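Local coordinates for E2A dna-binding protein (Human adenovirus 5, PDB 2WB0), which binds single-stranded DNA and takes part in the elongation phase of viral strand-displacement replication, unwinding the template without ATP by forming multimers, at residues A43-T48 / R73-Y78. Residues are numbered along the deposited sequence; the frame is centred on the assembly and turned at random.
Sequences AAVCKT and RFLQAY
L75 reaches across to V45 and C46, and these three buried residues make up the contact. The touching is done mainly by one methyl group. L75 CD1 sits 3.9 Å from C46 SG and 4.0 Å from V45 CG1, so it bridges two consecutive residues of the facing helix. The sulfur has a broader footing on the leucine. C46 SG also comes within 4.1 Å of the branch carbon L75 CG, and lies alongside L75 CB. V45 meets the same methyl with CB and CG1, and the valine and leucine side chains cross at about a right angle. All of this is apolar packing. No hydrogen bond joins the two segments.

L75 CG is anti to the backbone N (chi1 -154°), and CD1 is in turn roughly anti to CA (chi2 -156°), so the extended chain holds this methyl out toward 43-48. C46 SG instead lies anti to its own carbonyl carbon, with chi1 at -69°, and from there it faces the leucine.

The contact joins helix 40-53 to helix 64-83, two members of the all-alpha part of this adenovirus DNA-binding protein. It lies away from both zinc sites. The link is narrow, with 108 Å² buried in total over both sides.

L75 also touches L42, from the same helix as V45 and C46, and W314 of helix 300-315. V45 rests on V24, while C46 meets M71, one turn before L75. On helix 40-53, T48 OG1 donates a hydrogen bond to A44 O at 2.7 Å. That oxygen also accepts the helical bond from T48 N, and the two donors reach it from opposite faces of the carbonyl plane. On helix 64-83, F74 packs against L303 and L307, and Y78 OH is hydrogen-bonded with R311 NE, tying this helix to helix 300-315.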
# COMPACT_ATOMS: atom_id res chain seq x y z
N ALA A 43 -5.45 0.10 -16.88
CA ALA A 43 -6.12 -0.82 -15.97
C ALA A 43 -7.07 -1.76 -16.77
O ALA A 43 -7.21 -2.95 -16.44
CB ALA A 43 -6.91 -0.03 -14.93
N ALA A 44 -7.70 -1.22 -17.82
CA ALA A 44 -8.59 -2.03 -18.69
C ALA A 44 -7.80 -3.10 -19.47
O ALA A 44 -8.26 -4.24 -19.63
CB ALA A 44 -9.41 -1.14 -19.60
N VAL A 45 -6.58 -2.77 -19.89
CA VAL A 45 -5.69 -3.79 -20.40
C VAL A 45 -5.47 -4.93 -19.37
O VAL A 45 -5.64 -6.17 -19.65
CB VAL A 45 -4.33 -3.18 -20.82
CG1 VAL A 45 -3.33 -4.25 -21.16
CG2 VAL A 45 -4.54 -2.21 -22.05
N CYS A 46 -5.13 -4.52 -18.15
CA CYS A 46 -4.78 -5.50 -17.16
C CYS A 46 -6.01 -6.38 -16.82
O CYS A 46 -5.89 -7.59 -16.66
CB CYS A 46 -4.27 -4.75 -15.93
SG CYS A 46 -2.66 -3.95 -16.21
N LYS A 47 -7.18 -5.74 -16.64
CA LYS A 47 -8.38 -6.45 -16.22
C LYS A 47 -8.76 -7.44 -17.32
O LYS A 47 -9.13 -8.59 -17.08
CB LYS A 47 -9.52 -5.44 -16.00
CG LYS A 47 -10.86 -6.05 -15.55
CD LYS A 47 -10.75 -6.76 -14.17
CE LYS A 47 -12.12 -7.36 -13.60
NZ LYS A 47 -12.03 -7.62 -12.08
N THR A 48 -8.64 -6.99 -18.57
CA THR A 48 -8.89 -7.88 -19.69
C THR A 48 -7.94 -9.10 -19.68
O THR A 48 -8.41 -10.25 -19.84
CB THR A 48 -8.92 -7.12 -21.06
OG1 THR A 48 -9.82 -6.02 -20.94
CG2 THR A 48 -9.45 -7.99 -22.18
N ARG A 73 -1.15 1.09 -12.60
CA ARG A 73 -0.02 1.94 -12.31
C ARG A 73 1.31 1.28 -12.64
O ARG A 73 2.28 1.96 -13.06
CB ARG A 73 -0.05 2.30 -10.81
CG ARG A 73 -1.29 3.13 -10.32
CD ARG A 73 -0.97 3.61 -8.87
NE ARG A 73 -2.13 4.11 -8.05
CZ ARG A 73 -2.10 4.39 -6.73
NH1 ARG A 73 -1.01 4.10 -5.95
NH2 ARG A 73 -3.21 4.90 -6.15
N PHE A 74 1.42 -0.02 -12.37
CA PHE A 74 2.69 -0.69 -12.67
C PHE A 74 2.88 -0.77 -14.17
O PHE A 74 3.98 -0.60 -14.63
CB PHE A 74 2.72 -2.07 -12.03
CG PHE A 74 2.85 -2.01 -10.56
CD1 PHE A 74 3.83 -1.21 -9.96
CD2 PHE A 74 1.95 -2.74 -9.73
CE1 PHE A 74 3.99 -1.14 -8.59
CE2 PHE A 74 2.12 -2.68 -8.34
CZ PHE A 74 3.11 -1.92 -7.76
N LEU A 75 1.82 -1.02 -14.91
CA LEU A 75 1.90 -1.09 -16.36
C LEU A 75 2.31 0.28 -16.90
O LEU A 75 3.23 0.43 -17.71
CB LEU A 75 0.53 -1.41 -16.91
CG LEU A 75 0.40 -2.13 -18.27
CD1 LEU A 75 -0.88 -1.94 -19.04
CD2 LEU A 75 1.68 -2.42 -19.17
N GLN A 76 1.64 1.30 -16.40
CA GLN A 76 2.07 2.67 -16.65
C GLN A 76 3.54 2.90 -16.40
O GLN A 76 4.23 3.53 -17.22
CB GLN A 76 1.22 3.66 -15.83
CG GLN A 76 1.44 5.13 -16.40
CD GLN A 76 0.85 6.19 -15.54
OE1 GLN A 76 0.10 7.07 -16.01
NE2 GLN A 76 1.13 6.11 -14.29
N ALA A 77 4.06 2.43 -15.28
CA ALA A 77 5.45 2.66 -15.01
C ALA A 77 6.36 1.95 -16.03
O ALA A 77 7.45 2.47 -16.37
CB ALA A 77 5.78 2.19 -13.59
N TYR A 78 5.95 0.76 -16.45
CA TYR A 78 6.79 -0.01 -17.42
C TYR A 78 6.75 0.65 -18.80
O TYR A 78 7.79 0.77 -19.47
CB TYR A 78 6.36 -1.49 -17.47
CG TYR A 78 7.03 -2.25 -16.34
CD1 TYR A 78 8.43 -2.43 -16.32
CD2 TYR A 78 6.28 -2.80 -15.33
CE1 TYR A 78 9.08 -3.11 -15.25
CE2 TYR A 78 6.91 -3.51 -14.24
CZ TYR A 78 8.30 -3.63 -14.20
OH TYR A 78 8.91 -4.27 -13.18